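Local coordinates for protein NanS-p (Escherichia phage vB_EcoP_24B, PDB 6YP6) that probably binds carbohydrate as part of a phage-encoded carbohydrate esterase carried by a Shiga toxin-encoding bacteriophage, at residues V103-T106 and N111-L114; A115-Q120 and L155-A160; M129-N132 and N138-K141. All coordinates share one frame; numbering follows the deposited sequence. Where two conformers were deposited one is given.

Contact 1 of 3, residues V103-T106 and N111-L114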
loop_
_atom_site.group_PDB
_atom_site.type_symbol
_atom_site.label_atom_id
_atom_site.label_comp_id
_atom_site.label_asym_id
_atom_site.label_seq_id
_atom_site.Cartn_x
_atom_site.Cartn_y
_atom_site.Cartn_z
ATOM N N VAL A 103 21.786 2.317 9.776
ATOM C CA VAL A 103 20.745 1.454 9.233
ATOM C C VAL A 103 21.009 1.294 7.744
ATOM O O VAL A 103 21.203 2.282 7.023
ATOM C CB VAL A 103 19.351 2.040 9.502
ATOM C CG1 VAL A 103 18.286 1.162 8.886
ATOM C CG2 VAL A 103 19.131 2.216 11.003
ATOM N N ALA A 104 21.027 0.055 7.284
ATOM C CA ALA A 104 21.254 -0.221 5.876
ATOM C C ALA A 104 20.532 -1.508 5.523
ATOM O O ALA A 104 20.560 -2.473 6.289
ATOM C CB ALA A 104 22.746 -0.363 5.562
ATOM N N LEU A 105 19.882 -1.505 4.370
ATOM C CA LEU A 105 19.119 -2.658 3.923
ATOM C C LEU A 105 20.053 -3.679 3.297
ATOM O O LEU A 105 20.965 -3.330 2.543
ATOM C CB LEU A 105 18.082 -2.208 2.894
ATOM C CG LEU A 105 16.898 -1.442 3.481
ATOM C CD1 LEU A 105 16.191 -0.618 2.423
ATOM C CD2 LEU A 105 15.895 -2.445 4.084
ATOM N N THR A 106 19.824 -4.946 3.620
ATOM C CA THR A 106 20.592 -6.007 2.995
ATOM C C THR A 106 20.185 -6.163 1.532
ATOM O O THR A 106 19.136 -5.682 1.093
ATOM C CB THR A 106 20.380 -7.339 3.718
ATOM O OG1 THR A 106 18.997 -7.708 3.687
ATOM C CG2 THR A 106 20.843 -7.249 5.165
ATOM N N ASN A 111 17.898 0.352 -4.169
ATOM C CA ASN A 111 16.966 1.374 -3.724
ATOM C C ASN A 111 16.380 1.024 -2.367
ATOM O O ASN A 111 16.040 -0.135 -2.096
ATOM C CB ASN A 111 15.826 1.588 -4.710
ATOM C CG ASN A 111 16.318 1.948 -6.081
ATOM O OD1 ASN A 111 16.500 3.118 -6.388
ATOM N ND2 ASN A 111 16.542 0.945 -6.918
ATOM N N ASN A 112 16.257 2.057 -1.536
ATOM C CA ASN A 112 15.724 1.941 -0.187
ATOM C C ASN A 112 14.262 2.361 -0.170
ATOM O O ASN A 112 13.944 3.533 -0.424
ATOM C CB ASN A 112 16.506 2.853 0.757
ATOM C CG ASN A 112 17.975 2.507 0.831
ATOM O OD1 ASN A 112 18.362 1.339 0.801
ATOM N ND2 ASN A 112 18.803 3.536 0.960
ATOM N N LEU A 113 13.383 1.408 0.133
ATOM C CA LEU A 113 11.954 1.666 0.264
ATOM C C LEU A 113 11.452 1.052 1.562
ATOM O O LEU A 113 11.804 -0.080 1.896
ATOM C CB LEU A 113 11.127 1.076 -0.897
ATOM C CG LEU A 113 11.406 1.653 -2.279
ATOM C CD1 LEU A 113 12.442 0.780 -2.970
ATOM C CD2 LEU A 113 10.188 1.738 -3.134
ATOM N N LEU A 114 10.612 1.803 2.273
ATOM C CA LEU A 114 9.941 1.260 3.454
ATOM C C LEU A 114 8.672 0.510 3.084
ATOM O O LEU A 114 8.118 -0.204 3.932
ATOM C CB LEU A 114 9.616 2.374 4.445
ATOM C CG LEU A 114 10.829 3.139 4.980
ATOM C CD1 LEU A 114 10.352 4.185 5.971
ATOM C CD2 LEU A 114 11.867 2.214 5.592
HETATM O O HOH W 1 20.490 0.538 2.446
#
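Leu105 gives up the most surface here, and its methyl CD1 makes the closest approach, 3.3 Å from Asn112 OD1. The same methyl is 3.7 Å from Asn112 CA and 4.2 Å from the backbone N of Leu113, so one branch of the leucine lies against the backbone of Asn112 and Leu113 while CD2 stays clear of it. CG anti to the carbonyl carbon (chi1 -73°) directs Leu105 CD1 alongside the Asn112 side chain, and the two side chains slide past one another in opposite directions instead of meeting end on. The polar link is indirect: a water accepts the backbone N-H of Leu105 at 2.9 Å from N and donates to Asn112 OD1 at 2.8 Å from that oxygen. The loop between strands 88-95 and 113-121 folds back on the start of the second strand, in a sheet of antiparallel strands, where the backbones of Asn112 and Val96 are hydrogen-bonded. Leu113 contributes mainly its backbone; its side chain points away from Leu105 and packs on Pro95 and Ser184. Leu165 and Leu181 also touch the Leu105 side chain.

Contact 2 of 3, residues A115-Q120 and L155-A160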
loop_
_atom_site.group_PDB
_atom_site.type_symbol
_atom_site.label_atom_id
_atom_site.label_comp_id
_atom_site.label_asym_id
_atom_site.label_seq_id
_atom_site.Cartn_x
_atom_site.Cartn_y
_atom_site.Cartn_z
ATOM N N ALA A 115 8.203 0.669 1.847
ATOM C CA ALA A 115 7.091 -0.105 1.325
ATOM C C ALA A 115 7.332 -0.357 -0.147
ATOM O O ALA A 115 7.731 0.551 -0.877
ATOM C CB ALA A 115 5.772 0.636 1.487
ATOM N N ALA A 116 7.070 -1.587 -0.577
ATOM C CA ALA A 116 7.081 -1.944 -1.998
ATOM C C ALA A 116 6.178 -3.163 -2.146
ATOM O O ALA A 116 6.622 -4.266 -2.475
ATOM C CB ALA A 116 8.489 -2.202 -2.516
ATOM N N PHE A 117 4.915 -2.971 -1.802
ATOM C CA PHE A 117 3.995 -4.069 -1.578
ATOM C C PHE A 117 2.841 -3.977 -2.560
ATOM O O PHE A 117 2.261 -2.903 -2.723
ATOM C CB PHE A 117 3.440 -4.007 -0.148
ATOM C CG PHE A 117 4.500 -3.855 0.913
ATOM C CD1 PHE A 117 5.619 -4.659 0.911
ATOM C CD2 PHE A 117 4.391 -2.883 1.887
ATOM C CE1 PHE A 117 6.614 -4.507 1.889
ATOM C CE2 PHE A 117 5.360 -2.735 2.863
ATOM C CZ PHE A 117 6.468 -3.539 2.861
ATOM N N TYR A 118 2.508 -5.080 -3.222
ATOM C CA TYR A 118 1.429 -5.050 -4.194
ATOM C C TYR A 118 0.460 -6.194 -3.966
ATOM O O TYR A 118 0.776 -7.223 -3.359
ATOM C CB TYR A 118 1.957 -4.992 -5.640
ATOM C CG TYR A 118 2.743 -6.192 -6.114
ATOM C CD1 TYR A 118 4.110 -6.310 -5.860
ATOM C CD2 TYR A 118 2.133 -7.199 -6.836
ATOM C CE1 TYR A 118 4.827 -7.410 -6.306
ATOM C CE2 TYR A 118 2.839 -8.296 -7.289
ATOM C CZ TYR A 118 4.189 -8.398 -7.012
ATOM O OH TYR A 118 4.939 -9.477 -7.417
ATOM N N ILE A 119 -0.739 -5.972 -4.480
ATOM C CA ILE A 119 -1.876 -6.856 -4.294
ATOM C C ILE A 119 -2.315 -7.314 -5.684
ATOM O O ILE A 119 -2.536 -6.485 -6.576
ATOM C CB ILE A 119 -3.007 -6.132 -3.542
ATOM C CG1 ILE A 119 -2.549 -5.661 -2.164
ATOM C CG2 ILE A 119 -4.242 -7.023 -3.456
ATOM C CD1 ILE A 119 -3.516 -4.713 -1.505
ATOM N N GLN A 120 -2.410 -8.634 -5.867
ATOM C CA GLN A 120 -2.609 -9.262 -7.164
ATOM C C GLN A 120 -3.307 -10.590 -6.929
ATOM O O GLN A 120 -3.044 -11.247 -5.922
ATOM C CB GLN A 120 -1.233 -9.513 -7.804
ATOM C CG GLN A 120 -1.251 -10.138 -9.186
ATOM C CD GLN A 120 0.108 -10.618 -9.624
ATOM O OE1 GLN A 120 0.961 -10.937 -8.787
ATOM N NE2 GLN A 120 0.323 -10.689 -10.937
ATOM N N LEU A 155 -5.226 -4.550 5.501
ATOM C CA LEU A 155 -3.831 -4.910 5.336
ATOM C C LEU A 155 -3.008 -3.913 6.128
ATOM O O LEU A 155 -3.229 -2.707 6.008
ATOM C CB LEU A 155 -3.444 -4.855 3.853
ATOM C CG LEU A 155 -1.984 -5.154 3.523
ATOM C CD1 LEU A 155 -1.596 -6.550 3.954
ATOM C CD2 LEU A 155 -1.739 -4.979 2.020
ATOM N N ALA A 156 -2.065 -4.385 6.920
ATOM C CA ALA A 156 -1.150 -3.503 7.620
ATOM C C ALA A 156 0.240 -4.109 7.573
ATOM O O ALA A 156 0.407 -5.324 7.404
ATOM C CB ALA A 156 -1.584 -3.240 9.059
ATOM N N PHE A 157 1.230 -3.235 7.737
ATOM C CA PHE A 157 2.638 -3.607 7.838
ATOM C C PHE A 157 3.137 -2.968 9.120
ATOM O O PHE A 157 3.199 -1.742 9.217
ATOM C CB PHE A 157 3.401 -3.116 6.614
ATOM C CG PHE A 157 2.885 -3.724 5.354
ATOM C CD1 PHE A 157 3.331 -4.970 4.947
ATOM C CD2 PHE A 157 1.902 -3.100 4.616
ATOM C CE1 PHE A 157 2.832 -5.567 3.805
ATOM C CE2 PHE A 157 1.410 -3.686 3.464
ATOM C CZ PHE A 157 1.875 -4.929 3.065
ATOM N N ARG A 158 3.433 -3.796 10.115
ATOM C CA ARG A 158 3.786 -3.344 11.452
ATOM C C ARG A 158 5.299 -3.321 11.623
ATOM O O ARG A 158 5.975 -4.336 11.411
ATOM C CB ARG A 158 3.147 -4.234 12.526
ATOM C CG ARG A 158 3.311 -3.685 13.935
ATOM C CD ARG A 158 2.538 -4.486 14.994
ATOM N NE ARG A 158 3.071 -5.840 15.107
ATOM C CZ ARG A 158 2.421 -6.963 14.808
ATOM N NH1 ARG A 158 1.147 -6.952 14.417
ATOM N NH2 ARG A 158 3.065 -8.114 14.906
ATOM N N PHE A 159 5.816 -2.157 12.020
ATOM C CA PHE A 159 7.218 -1.916 12.330
ATOM C C PHE A 159 7.391 -1.963 13.847
ATOM O O PHE A 159 6.581 -1.413 14.591
ATOM C CB PHE A 159 7.643 -0.541 11.794
ATOM C CG PHE A 159 7.737 -0.463 10.281
ATOM C CD1 PHE A 159 6.594 -0.475 9.484
ATOM C CD2 PHE A 159 8.966 -0.383 9.660
ATOM C CE1 PHE A 159 6.682 -0.423 8.112
ATOM C CE2 PHE A 159 9.059 -0.309 8.279
ATOM C CZ PHE A 159 7.919 -0.332 7.510
ATOM N N ALA A 160 8.454 -2.627 14.302
ATOM C CA ALA A 160 8.632 -2.890 15.726
ATOM C C ALA A 160 9.371 -1.788 16.463
ATOM O O ALA A 160 9.280 -1.712 17.695
ATOM C CB ALA A 160 9.409 -4.196 15.929
#
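Phe117 and Phe157 form a face-to-face stack, with ring centroids 3.9 Å apart and planes inclined by 18°. Phe117 CD2 lies over the centre of the Phe157 ring, 3.3 Å above its plane, whereas Phe157 CE1 stands above the Phe117 ring toward its rim. This is therefore an offset (parallel-displaced) stack, and Phe117 CD2 is 3.5 Å from both CZ and CE2 of Phe157. The two side chains come from opposing backbones and slide past each other in opposite directions. In Phe157, CG anti to the carbonyl carbon (chi1 -61°) carries the ring across the gap to lie flat against its partner.

Between the sheets of this antiparallel beta-sandwich fold, the facing strands 113-121 and 152-159 are too far apart for backbone pairing: even the CA atoms of Phe117 and Phe157, whose rings stack, are 9.5 Å apart. The touching parts run almost oppositely, with directions 167° apart. Ala116 and Phe117 form a classic beta bulge opposite Phe92 on the neighbouring strand, and Phe117 points toward the other sheet.

Aliphatic contact supplements the stack. Ile119 and Leu155 reach toward each other tip to tip, with Ile119 CD1 4.0 Å from Leu155 CD2. Phe77 and Leu126 also pack against Ile119, and Val128 against Leu155. Val167 touches Phe157 from strand 166-171, while the ring of Tyr130 meets that of Phe117 at a steep inclination.

Contact 3 of 3, residues M129-N132 and N138-K141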
loop_
_atom_site.group_PDB
_atom_site.type_symbol
_atom_site.label_atom_id
_atom_site.label_comp_id
_atom_site.label_asym_id
_atom_site.label_seq_id
_atom_site.Cartn_x
_atom_site.Cartn_y
_atom_site.Cartn_z
ATOM N N MET A 129 2.263 -9.236 -2.088
ATOM C CA MET A 129 3.588 -9.532 -2.595
ATOM C C MET A 129 4.542 -8.391 -2.266
ATOM O O MET A 129 4.135 -7.238 -2.152
ATOM C CB MET A 129 3.532 -9.662 -4.131
ATOM C CG MET A 129 2.539 -10.678 -4.645
ATOM S SD MET A 129 2.902 -12.394 -4.217
ATOM C CE MET A 129 4.439 -12.651 -5.074
ATOM N N TYR A 130 5.825 -8.729 -2.148
ATOM C CA TYR A 130 6.899 -7.767 -1.917
ATOM C C TYR A 130 7.742 -7.680 -3.174
ATOM O O TYR A 130 8.363 -8.669 -3.579
ATOM C CB TYR A 130 7.736 -8.221 -0.719
ATOM C CG TYR A 130 8.833 -7.293 -0.244
ATOM C CD1 TYR A 130 8.854 -5.943 -0.542
ATOM C CD2 TYR A 130 9.850 -7.789 0.556
ATOM C CE1 TYR A 130 9.869 -5.109 -0.065
ATOM C CE2 TYR A 130 10.865 -6.978 1.023
ATOM C CZ TYR A 130 10.873 -5.637 0.720
ATOM O OH TYR A 130 11.901 -4.845 1.185
ATOM N N HIS A 131 7.769 -6.493 -3.783
ATOM C CA HIS A 131 8.552 -6.249 -4.996
ATOM C C HIS A 131 9.994 -5.932 -4.608
ATOM O O HIS A 131 10.447 -4.783 -4.607
ATOM C CB HIS A 131 7.930 -5.111 -5.779
ATOM C CG HIS A 131 8.501 -4.923 -7.151
ATOM N ND1 HIS A 131 7.873 -4.142 -8.096
ATOM C CD2 HIS A 131 9.616 -5.411 -7.750
ATOM C CE1 HIS A 131 8.584 -4.150 -9.211
ATOM N NE2 HIS A 131 9.651 -4.902 -9.026
ATOM N N ASN A 132 10.725 -6.980 -4.244
ATOM C CA ASN A 132 12.103 -6.815 -3.809
ATOM C C ASN A 132 13.083 -7.615 -4.660
ATOM O O ASN A 132 14.267 -7.660 -4.317
ATOM C CB ASN A 132 12.290 -7.122 -2.320
ATOM C CG ASN A 132 12.263 -8.595 -2.028
ATOM O OD1 ASN A 132 11.578 -9.376 -2.683
ATOM N ND2 ASN A 132 13.018 -8.989 -1.013
ATOM N N ASN A 138 10.568 -14.028 -8.624
ATOM C CA ASN A 138 11.315 -14.145 -7.376
ATOM C C ASN A 138 10.860 -13.183 -6.284
ATOM O O ASN A 138 11.456 -13.176 -5.200
ATOM C CB ASN A 138 12.805 -13.936 -7.645
ATOM C CG ASN A 138 13.391 -15.030 -8.497
ATOM O OD1 ASN A 138 13.006 -16.195 -8.393
ATOM N ND2 ASN A 138 14.317 -14.663 -9.359
ATOM N N ASN A 139 9.832 -12.376 -6.529
ATOM C CA ASN A 139 9.303 -11.528 -5.469
ATOM C C ASN A 139 8.738 -12.400 -4.349
ATOM O O ASN A 139 8.226 -13.499 -4.584
ATOM C CB ASN A 139 8.189 -10.638 -6.017
ATOM C CG ASN A 139 8.711 -9.452 -6.799
ATOM O OD1 ASN A 139 9.880 -9.088 -6.706
ATOM N ND2 ASN A 139 7.832 -8.851 -7.589
ATOM N N LEU A 140 8.841 -11.905 -3.118
ATOM C CA LEU A 140 8.356 -12.663 -1.975
ATOM C C LEU A 140 6.839 -12.571 -1.898
ATOM O O LEU A 140 6.263 -11.486 -2.040
ATOM C CB LEU A 140 8.953 -12.136 -0.673
ATOM C CG LEU A 140 10.451 -12.319 -0.453
ATOM C CD1 LEU A 140 10.803 -11.877 0.959
ATOM C CD2 LEU A 140 10.878 -13.749 -0.696
ATOM N N LYS A 141 6.198 -13.709 -1.655
ATOM C CA LYS A 141 4.781 -13.723 -1.312
ATOM C C LYS A 141 4.685 -13.520 0.201
ATOM O O LYS A 141 5.184 -14.338 0.983
ATOM C CB LYS A 141 4.094 -15.011 -1.744
ATOM C CG LYS A 141 2.611 -15.020 -1.371
ATOM C CD LYS A 141 1.912 -16.332 -1.666
ATOM C CE LYS A 141 1.541 -16.479 -3.117
ATOM N NZ LYS A 141 0.892 -17.806 -3.351
HETATM O O HOH W 2 12.589 -11.834 -3.133
#
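Tyr130 N donates to Leu140 O across 2.8 Å, with an angle of 167° at the hydrogen. The return bond, from Leu140 N to Tyr130 O, is weak: it spans 3.3 Å and is bent to 130°. Together they define an antiparallel hydrogen-bonded pair, while Met129 and Lys141 form the adjoining non-hydrogen-bonded pair, their CA atoms 4.5 Å apart. A water donates both to Asn132 OD1 and to Asn138 O, bridging the two segments beyond the last strand pair. Asn139 OD1 accepts from Ala133 N, and its ND2 is hydrogen-bonded to Tyr118 OH, so both ends of this buried amide have partners.

Packing spreads from these backbone bonds. Asn139 CB lies only 3.1 Å from Tyr130 O, a tight approach, and the amide passes the His131 side chain obliquely, the planes 53° apart. Met129 and Lys141 share one face of the sheet. The methionine is bent at both chi2 and chi3, which brings SD to 3.7 Å from Lys141 CA and carries CE alongside the backbone of Asn139 and Leu140. On the face shared by Tyr130 and Leu140, Tyr130 CB and Leu140 CB approach to 4.1 Å, and Asn132 CB covers the centre of one face of the tyrosine ring.

His131 centres an inverse gamma turn as the chain leaves strand 125-130. The hairpin with strand 140-147 forms an outer part of the seven-stranded antiparallel sheet; strand 113-121 flanks 125-130 on its other side, while Thr182 is hydrogen-bonded through N to Tyr130 OH and through OG1 to Asn132 ND2.

Overall arrangement
Contact 2 is the central one, its centre about 6 Å from that of the chain, and joins the two sheets purely through apolar side chains. Contacts 1 and 3 lie farther out, their centres about 17 and 14 Å from the chain centre, and rely more on polar groups: a water bridge in contact 1, backbone pairing plus another water in contact 3. Strand 113-121 serves contacts 1 and 2 in succession, and Leu114 O packs against Phe159 CZ where they meet. Its neighbour 125-130 leads into contact 3, joined to contact 2 by probable bonds from Met129 N to Tyr118 O and from His131 N to Ala116 O. Contact 3 is partly exposed; contact 1, though peripheral, is mostly buried.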